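Local coordinates for protein glutathione reductase (Bartonella henselae, PDB 3O0H) that probably reduces glutathione disulfide to glutathione with NADPH, using a bound FAD and a redox-active disulfide, at residues B[78-83]-B[368-373]; B[205-210]-B[217-222]; B[39-44]-B[343-348]. All coordinates share one frame; numbering follows the deposited sequence.

Contact 1: residues B[78-83]-B[368-373]; sequences ASQYAQ and QPEIGT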
loop_
_atom_site.group_PDB
_atom_site.type_symbol
_atom_site.label_atom_id
_atom_site.label_comp_id
_atom_site.label_asym_id
_atom_site.label_seq_id
_atom_site.Cartn_x
_atom_site.Cartn_y
_atom_site.Cartn_z
ATOM N N ALA B 78 -10.172 -7.066 12.733
ATOM C CA ALA B 78 -11.291 -7.905 13.050
ATOM C C ALA B 78 -12.592 -7.315 12.482
ATOM O O ALA B 78 -13.405 -8.035 11.920
ATOM C CB ALA B 78 -11.415 -8.116 14.577
ATOM N N SER B 79 -12.764 -6.019 12.635
ATOM C CA SER B 79 -14.003 -5.353 12.238
ATOM C C SER B 79 -14.174 -5.222 10.707
ATOM O O SER B 79 -15.280 -4.975 10.218
ATOM C CB SER B 79 -14.096 -3.960 12.872
ATOM O OG SER B 79 -13.179 -3.046 12.295
ATOM N N GLN B 80 -13.110 -5.387 9.954
ATOM C CA GLN B 80 -13.186 -5.239 8.492
ATOM C C GLN B 80 -13.769 -6.427 7.786
ATOM O O GLN B 80 -14.261 -6.282 6.683
ATOM C CB GLN B 80 -11.800 -5.033 7.892
ATOM C CG GLN B 80 -11.093 -3.771 8.159
ATOM C CD GLN B 80 -9.790 -3.708 7.341
ATOM O OE1 GLN B 80 -8.932 -4.604 7.430
ATOM N NE2 GLN B 80 -9.672 -2.698 6.506
ATOM N N TYR B 81 -13.711 -7.613 8.393
ATOM C CA TYR B 81 -13.991 -8.839 7.655
ATOM C C TYR B 81 -15.418 -8.944 7.114
ATOM O O TYR B 81 -15.610 -9.464 6.039
ATOM C CB TYR B 81 -13.637 -10.090 8.464
ATOM C CG TYR B 81 -12.148 -10.361 8.490
ATOM C CD1 TYR B 81 -11.478 -10.832 7.356
ATOM C CD2 TYR B 81 -11.407 -10.124 9.637
ATOM C CE1 TYR B 81 -10.135 -11.047 7.376
ATOM C CE2 TYR B 81 -10.066 -10.361 9.676
ATOM C CZ TYR B 81 -9.425 -10.805 8.547
ATOM O OH TYR B 81 -8.079 -11.033 8.583
ATOM N N ALA B 82 -16.399 -8.432 7.844
ATOM C CA ALA B 82 -17.773 -8.552 7.411
ATOM C C ALA B 82 -17.951 -7.815 6.068
ATOM O O ALA B 82 -18.472 -8.405 5.113
ATOM C CB ALA B 82 -18.724 -8.008 8.470
ATOM N N GLN B 83 -17.437 -6.588 5.983
ATOM C CA GLN B 83 -17.511 -5.793 4.740
ATOM C C GLN B 83 -16.670 -6.402 3.611
ATOM O O GLN B 83 -17.054 -6.320 2.463
ATOM C CB GLN B 83 -17.134 -4.317 4.971
ATOM N N GLN B 368 -12.643 3.709 9.021
ATOM C CA GLN B 368 -13.127 2.993 7.850
ATOM C C GLN B 368 -14.151 3.881 7.150
ATOM O O GLN B 368 -15.234 4.059 7.656
ATOM C CB GLN B 368 -13.734 1.653 8.223
ATOM C CG GLN B 368 -12.724 0.769 9.043
ATOM C CD GLN B 368 -13.359 -0.460 9.674
ATOM O OE1 GLN B 368 -13.345 -0.656 10.912
ATOM N NE2 GLN B 368 -13.927 -1.272 8.853
ATOM N N PRO B 369 -13.779 4.473 6.025
ATOM C CA PRO B 369 -12.490 4.382 5.331
ATOM C C PRO B 369 -11.293 4.972 6.095
ATOM O O PRO B 369 -11.467 5.865 6.918
ATOM C CB PRO B 369 -12.719 5.169 4.023
ATOM C CG PRO B 369 -13.986 5.947 4.244
ATOM C CD PRO B 369 -14.775 5.289 5.292
ATOM N N GLU B 370 -10.130 4.375 5.818
ATOM C CA GLU B 370 -8.852 4.731 6.361
ATOM C C GLU B 370 -8.367 6.052 5.779
ATOM O O GLU B 370 -8.717 6.437 4.649
ATOM C CB GLU B 370 -7.806 3.648 6.026
ATOM C CG GLU B 370 -8.094 2.269 6.538
ATOM C CD GLU B 370 -7.267 1.225 5.785
ATOM O OE1 GLU B 370 -6.065 1.094 6.137
ATOM O OE2 GLU B 370 -7.832 0.588 4.850
ATOM N N ILE B 371 -7.555 6.738 6.578
ATOM C CA ILE B 371 -6.981 8.018 6.218
ATOM C C ILE B 371 -5.443 7.966 6.370
ATOM O O ILE B 371 -4.919 7.359 7.324
ATOM C CB ILE B 371 -7.534 9.126 7.139
ATOM C CG1 ILE B 371 -8.943 9.510 6.718
ATOM C CG2 ILE B 371 -6.652 10.404 7.115
ATOM C CD1 ILE B 371 -9.684 10.388 7.807
ATOM N N GLY B 372 -4.769 8.604 5.428
ATOM C CA GLY B 372 -3.355 8.929 5.510
ATOM C C GLY B 372 -3.130 10.370 5.095
ATOM O O GLY B 372 -3.763 10.896 4.141
ATOM N N THR B 373 -2.212 11.046 5.790
ATOM C CA THR B 373 -1.985 12.463 5.527
ATOM C C THR B 373 -0.547 12.874 5.907
ATOM O O THR B 373 0.014 12.380 6.885
ATOM C CB THR B 373 -3.017 13.332 6.281
ATOM O OG1 THR B 373 -2.890 14.724 5.897
ATOM C CG2 THR B 373 -2.881 13.148 7.806
HETATM O O HOH W 1 -16.154 -2.775 8.653
HETATM O O HOH W 2 -7.746 -2.065 4.273
#

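Contact 2: residues B[205-210]-B[217-222]; sequences EFANIF and TTLLHR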
loop_
_atom_site.group_PDB
_atom_site.type_symbol
_atom_site.label_atom_id
_atom_site.label_comp_id
_atom_site.label_asym_id
_atom_site.label_seq_id
_atom_site.Cartn_x
_atom_site.Cartn_y
_atom_site.Cartn_z
ATOM N N GLU B 205 -11.934 5.945 15.157
ATOM C CA GLU B 205 -11.412 4.585 14.942
ATOM C C GLU B 205 -12.329 3.574 15.634
ATOM O O GLU B 205 -12.691 2.584 15.044
ATOM C CB GLU B 205 -9.979 4.448 15.416
ATOM C CG GLU B 205 -8.979 5.070 14.426
ATOM C CD GLU B 205 -7.558 5.140 14.922
ATOM O OE1 GLU B 205 -7.305 4.962 16.134
ATOM O OE2 GLU B 205 -6.654 5.393 14.108
ATOM N N PHE B 206 -12.673 3.837 16.894
ATOM C CA PHE B 206 -13.492 2.909 17.672
ATOM C C PHE B 206 -14.955 2.923 17.242
ATOM O O PHE B 206 -15.554 1.887 17.208
ATOM C CB PHE B 206 -13.355 3.184 19.172
ATOM C CG PHE B 206 -12.103 2.589 19.756
ATOM C CD1 PHE B 206 -12.025 1.210 19.994
ATOM C CD2 PHE B 206 -11.001 3.368 20.003
ATOM C CE1 PHE B 206 -10.856 0.639 20.501
ATOM C CE2 PHE B 206 -9.844 2.805 20.569
ATOM C CZ PHE B 206 -9.784 1.444 20.783
ATOM N N ALA B 207 -15.497 4.064 16.840
ATOM C CA ALA B 207 -16.828 4.067 16.211
ATOM C C ALA B 207 -16.888 3.097 15.036
ATOM O O ALA B 207 -17.828 2.294 14.953
ATOM C CB ALA B 207 -17.312 5.496 15.799
ATOM N N ASN B 208 -15.898 3.144 14.142
ATOM C CA ASN B 208 -15.931 2.293 12.995
ATOM C C ASN B 208 -15.676 0.830 13.334
ATOM O O ASN B 208 -16.246 -0.064 12.681
ATOM C CB ASN B 208 -14.980 2.790 11.895
ATOM C CG ASN B 208 -15.495 4.012 11.208
ATOM O OD1 ASN B 208 -16.578 3.972 10.567
ATOM N ND2 ASN B 208 -14.770 5.120 11.349
ATOM N N ILE B 209 -14.858 0.586 14.344
ATOM C CA ILE B 209 -14.626 -0.779 14.829
ATOM C C ILE B 209 -15.939 -1.388 15.335
ATOM O O ILE B 209 -16.338 -2.443 14.875
ATOM C CB ILE B 209 -13.526 -0.824 15.914
ATOM C CG1 ILE B 209 -12.137 -0.732 15.283
ATOM C CG2 ILE B 209 -13.563 -2.115 16.772
ATOM C CD1 ILE B 209 -11.071 -0.240 16.274
ATOM N N PHE B 210 -16.619 -0.709 16.248
ATOM C CA PHE B 210 -17.815 -1.292 16.845
ATOM C C PHE B 210 -18.923 -1.435 15.821
ATOM O O PHE B 210 -19.548 -2.477 15.727
ATOM C CB PHE B 210 -18.226 -0.511 18.091
ATOM C CG PHE B 210 -17.337 -0.799 19.277
ATOM C CD1 PHE B 210 -17.324 -2.074 19.849
ATOM C CD2 PHE B 210 -16.541 0.196 19.820
ATOM C CE1 PHE B 210 -16.522 -2.362 20.927
ATOM C CE2 PHE B 210 -15.717 -0.074 20.879
ATOM C CZ PHE B 210 -15.696 -1.375 21.439
ATOM N N THR B 217 -24.045 2.262 16.809
ATOM C CA THR B 217 -22.975 3.163 17.253
ATOM C C THR B 217 -23.400 4.612 17.076
ATOM O O THR B 217 -23.900 4.997 16.013
ATOM C CB THR B 217 -21.677 2.881 16.489
ATOM O OG1 THR B 217 -21.296 1.507 16.695
ATOM C CG2 THR B 217 -20.513 3.844 16.922
ATOM N N THR B 218 -23.234 5.399 18.128
ATOM C CA THR B 218 -23.429 6.852 18.076
ATOM C C THR B 218 -22.132 7.562 18.487
ATOM O O THR B 218 -21.512 7.215 19.500
ATOM C CB THR B 218 -24.523 7.309 18.996
ATOM O OG1 THR B 218 -25.751 6.624 18.668
ATOM C CG2 THR B 218 -24.812 8.857 18.809
ATOM N N LEU B 219 -21.698 8.519 17.673
ATOM C CA LEU B 219 -20.497 9.300 18.003
ATOM C C LEU B 219 -20.942 10.744 18.300
ATOM O O LEU B 219 -21.723 11.323 17.538
ATOM C CB LEU B 219 -19.481 9.234 16.861
ATOM C CG LEU B 219 -18.131 9.891 17.168
ATOM C CD1 LEU B 219 -16.960 9.301 16.367
ATOM C CD2 LEU B 219 -18.243 11.381 16.896
ATOM N N LEU B 220 -20.471 11.306 19.417
ATOM C CA LEU B 220 -20.774 12.668 19.801
ATOM C C LEU B 220 -19.510 13.476 19.592
ATOM O O LEU B 220 -18.388 13.037 19.936
ATOM C CB LEU B 220 -21.253 12.772 21.252
ATOM C CG LEU B 220 -22.334 11.767 21.697
ATOM C CD1 LEU B 220 -22.662 11.818 23.205
ATOM C CD2 LEU B 220 -23.565 11.969 20.860
ATOM N N HIS B 221 -19.692 14.665 19.039
ATOM C CA HIS B 221 -18.591 15.577 18.824
ATOM C C HIS B 221 -19.011 17.001 19.170
ATOM O O HIS B 221 -20.104 17.458 18.740
ATOM C CB HIS B 221 -18.143 15.501 17.367
ATOM C CG HIS B 221 -17.028 16.443 17.037
ATOM N ND1 HIS B 221 -15.761 16.294 17.549
ATOM C CD2 HIS B 221 -16.980 17.523 16.234
ATOM C CE1 HIS B 221 -14.976 17.253 17.080
ATOM N NE2 HIS B 221 -15.693 18.014 16.280
ATOM N N ARG B 222 -18.141 17.715 19.903
ATOM C CA ARG B 222 -18.443 19.077 20.410
ATOM C C ARG B 222 -18.520 20.150 19.333
ATOM O O ARG B 222 -19.191 21.157 19.516
ATOM C CB ARG B 222 -17.435 19.518 21.492
#

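Contact 3: residues B[39-44]-B[343-348]; sequences VRAARL and CFVKNA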
loop_
_atom_site.group_PDB
_atom_site.type_symbol
_atom_site.label_atom_id
_atom_site.label_comp_id
_atom_site.label_asym_id
_atom_site.label_seq_id
_atom_site.Cartn_x
_atom_site.Cartn_y
_atom_site.Cartn_z
ATOM N N VAL B 39 11.554 2.395 26.626
ATOM C CA VAL B 39 12.106 1.057 26.407
ATOM C C VAL B 39 13.202 1.111 25.357
ATOM O O VAL B 39 14.234 0.389 25.483
ATOM C CB VAL B 39 10.987 0.032 26.096
ATOM C CG1 VAL B 39 10.498 0.170 24.661
ATOM C CG2 VAL B 39 11.477 -1.379 26.394
ATOM N N ARG B 40 13.058 1.996 24.360
ATOM C CA ARG B 40 14.095 2.154 23.346
ATOM C C ARG B 40 15.350 2.731 23.965
ATOM O O ARG B 40 16.428 2.195 23.748
ATOM C CB ARG B 40 13.677 3.038 22.165
ATOM C CG ARG B 40 14.810 3.207 21.093
ATOM C CD ARG B 40 15.182 1.894 20.370
ATOM N NE ARG B 40 14.057 1.286 19.639
ATOM C CZ ARG B 40 13.799 1.495 18.335
ATOM N NH1 ARG B 40 14.524 2.332 17.586
ATOM N NH2 ARG B 40 12.767 0.918 17.793
ATOM N N ALA B 41 15.188 3.810 24.747
ATOM C CA ALA B 41 16.308 4.498 25.369
ATOM C C ALA B 41 17.089 3.596 26.313
ATOM O O ALA B 41 18.334 3.561 26.294
ATOM C CB ALA B 41 15.809 5.748 26.151
ATOM N N ALA B 42 16.369 2.914 27.178
ATOM C CA ALA B 42 16.986 2.046 28.168
ATOM C C ALA B 42 17.763 0.888 27.541
ATOM O O ALA B 42 18.881 0.611 27.981
ATOM C CB ALA B 42 15.952 1.508 29.134
ATOM N N ARG B 43 17.176 0.221 26.538
ATOM C CA ARG B 43 17.828 -0.937 25.878
ATOM C C ARG B 43 19.099 -0.469 25.204
ATOM O O ARG B 43 20.151 -1.129 25.338
ATOM C CB ARG B 43 16.904 -1.646 24.874
ATOM C CG ARG B 43 17.580 -2.772 24.039
ATOM C CD ARG B 43 16.534 -3.572 23.187
ATOM N NE ARG B 43 15.850 -2.725 22.211
ATOM C CZ ARG B 43 16.351 -2.322 21.036
ATOM N NH1 ARG B 43 15.617 -1.546 20.247
ATOM N NH2 ARG B 43 17.554 -2.697 20.617
ATOM N N LEU B 44 19.038 0.691 24.540
ATOM C CA LEU B 44 20.192 1.183 23.815
ATOM C C LEU B 44 21.329 1.583 24.781
ATOM O O LEU B 44 22.469 1.258 24.527
ATOM C CB LEU B 44 19.864 2.376 22.933
ATOM C CG LEU B 44 19.018 2.147 21.688
ATOM C CD1 LEU B 44 18.710 3.548 21.089
ATOM C CD2 LEU B 44 19.747 1.254 20.686
ATOM N N CYS B 343 17.412 10.225 19.682
ATOM C CA CYS B 343 18.074 11.523 19.838
ATOM C C CYS B 343 18.682 11.646 21.228
ATOM O O CYS B 343 19.809 12.130 21.390
ATOM C CB CYS B 343 17.081 12.662 19.572
ATOM S SG CYS B 343 16.587 12.746 17.846
ATOM N N PHE B 344 17.948 11.178 22.237
ATOM C CA PHE B 344 18.438 11.239 23.622
ATOM C C PHE B 344 19.715 10.427 23.816
ATOM O O PHE B 344 20.656 10.919 24.392
ATOM C CB PHE B 344 17.358 10.774 24.617
ATOM C CG PHE B 344 17.910 10.283 25.907
ATOM C CD1 PHE B 344 18.397 11.180 26.861
ATOM C CD2 PHE B 344 18.023 8.919 26.152
ATOM C CE1 PHE B 344 18.946 10.708 28.073
ATOM C CE2 PHE B 344 18.559 8.447 27.350
ATOM C CZ PHE B 344 19.018 9.345 28.314
ATOM N N VAL B 345 19.771 9.211 23.275
ATOM C CA VAL B 345 20.935 8.352 23.463
ATOM C C VAL B 345 22.196 8.929 22.808
ATOM O O VAL B 345 23.272 8.935 23.423
ATOM C CB VAL B 345 20.701 6.905 23.022
ATOM C CG1 VAL B 345 22.002 6.094 23.208
ATOM C CG2 VAL B 345 19.555 6.269 23.833
ATOM N N LYS B 346 22.062 9.418 21.590
ATOM C CA LYS B 346 23.145 10.157 20.898
ATOM C C LYS B 346 23.653 11.387 21.709
ATOM O O LYS B 346 24.841 11.539 21.933
ATOM C CB LYS B 346 22.673 10.565 19.487
ATOM N N ASN B 347 22.759 12.243 22.184
ATOM C CA ASN B 347 23.169 13.457 22.920
ATOM C C ASN B 347 23.769 13.210 24.306
ATOM O O ASN B 347 24.763 13.837 24.699
ATOM C CB ASN B 347 21.947 14.379 23.051
ATOM C CG ASN B 347 21.655 15.114 21.759
ATOM O OD1 ASN B 347 22.557 15.659 21.174
ATOM N ND2 ASN B 347 20.415 15.112 21.314
ATOM N N ALA B 348 23.163 12.302 25.063
ATOM C CA ALA B 348 23.551 12.119 26.464
ATOM C C ALA B 348 24.889 11.409 26.568
ATOM O O ALA B 348 25.680 11.689 27.471
ATOM C CB ALA B 348 22.507 11.322 27.179
#

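Contact 1: residues B[78-83]-B[368-373]
S79 and Q80, on neighbouring positions of helix 69-88, meet the side chains of Q368 and E370 where the chain runs into strand 371-375; the contact is almost wholly polar. Among direct approaches, S79 OG stands 2.8 Å from Q368 OE1. The hydroxyl is also hydrogen-bonded to the carbonyl O of F76, and S79 is modelled in two conformations. With chi1 71° OG sits between its own N and C, bent back toward the preceding helical turn. The extended chain of Q368 presents its whole amide: OE1 faces the serine hydroxyl, while NE2 lies 3.8 Å from Q80 CG, a van der Waals touch. The two glutamine amides stand almost perpendicular, at 87°.

Two waters bridge the segments. One donates to S79 O at 2.8 Å and weakly accepts from Q368 NE2, tying helix backbone to loop side chain. The other accepts from Q80 NE2 at 3.0 Å and donates to E370 OE2 at 2.7 Å. That carboxylate oxygen is also bonded by the backbone N of N431, so it has a further partner in the loop after strand 422-428.

Elsewhere on the helix, Y81 packs on F91 and W93 of the second subunit. The helix itself begins at the C69 end of the C64-C69 disulfide. The arrangement is that of the junction between the FAD-binding part and the dimerisation domain in the disulfide oxidoreductase family.

Contact 2: residues B[205-210]-B[217-222]
A207 turns its methyl from helix 201-212 onto strand 216-220, where it meets two side chains of one strand face. A207 CB lies 3.8 Å from T217 CG2 and 3.9 Å from L219 CD1, so the small residue rests against a methyl of each. T217 is placed by its torsion: chi1 -58° puts CG2 anti to the backbone N and leaves OG1 beside that N. The methyl turns to the helix, reaching also the A207 backbone, with CG2 3.7 Å from A207 O, while OG1 bonds to the carbonyl O of V215, two residues earlier. L219, two residues on, reaches the alanine with CD1 alone.

Helix segment 205-210 and strand 217-220 run nearly antiparallel, at 170°, with their axes 8.5 Å apart, as expected for the second half of a beta-alpha-beta crossover: strand 193-197, helix 201-212, strand 216-220. A GxGxxG pattern (G198, G200, G203), running from the end of strand 193-197 into helix 201-212, is consistent with the NADPH-binding Rossmann-type domain of this family.

F210, a turn after A207, takes part through its stem: its CB is 3.9 Å from T217 OG1, whereas chi1 -75° swings the ring away, onto I184 and onto I194 of the adjacent strand. M242 of helix 232-245 covers A207 from another direction.

Contact 3: residues B[39-44]-B[343-348]
A41 and L44, one turn apart on helix 36-47, receive F344 and V345 of helix 334-349. The A41 methyl lies obliquely to the F344 ring, with A41 CB 3.9 Å from F344 CD2 and 4.0 Å from F344 CE2. V345 sends one branch, CG2, against both A41 and L44: it is 3.9 Å from A41 O and 4.0 Å from L44 CD1. The valine stands with CG1 anti to its backbone N (chi1 178°), which leaves CG2 beside that N and facing the other helix. L44 and V345 approach at a slant, and the leucine touches V345 CG2 with CB as well as with its CD1 branch.

Segments 39-44 and 343-348 run in roughly the same direction, inclined at -39°, with axes 9.6 Å apart. Their backbones come nearest at A41 and V345, whose CA atoms are 6.3 Å apart.

Further out, the F344 ring meets W322 of strand 321-323 edge-to-face and touches L159 of strand 158-160, on which A41 also rests. Both helices thus pack over the five-stranded parallel sheet of the FAD-binding Rossmann-type domain. R40 lies along I338, A341 and M342, extending the interface toward the start of helix 334-349, while V39 and A42 face helix 102-126.

Helix 36-47 carries the end of a GxGxxG pattern (G33, G35, G38), consistent with a Rossmann-type turn whose backbone amides face FAD, and the A41 side chain is about 9 Å from the cofactor. Between segments 39-44 and 343-348 the contact is made largely of apolar side-chain carbons, with one methyl against the carbonyl O of A41; no polar side chain takes part, and its hold comes from apolar burial and van der Waals contact.

How the contacts relate
Along the chain the segments come as 39-44, 78-83, 205-210, 217-222, 343-348 and 368-373, so contacts 1 and 3 interlock and contact 2 is nested inside both loops. Contacts 1 and 2 adjoin, with centres 13 Å apart: Q368 O and N208 OD1 are 3.2 Å apart, and K245 NZ bonds to both. There the helix that starts at C69 of the probably redox-active disulfide, the presumed NADPH-binding domain and the dimerisation domain come together. Contact 3 lies on the opposite side of the chain's centre, with its own centre 35 and 37 Å from those of contacts 1 and 2, joining two helices over the FAD-domain sheet. The three thus span the multidomain architecture expected of this family.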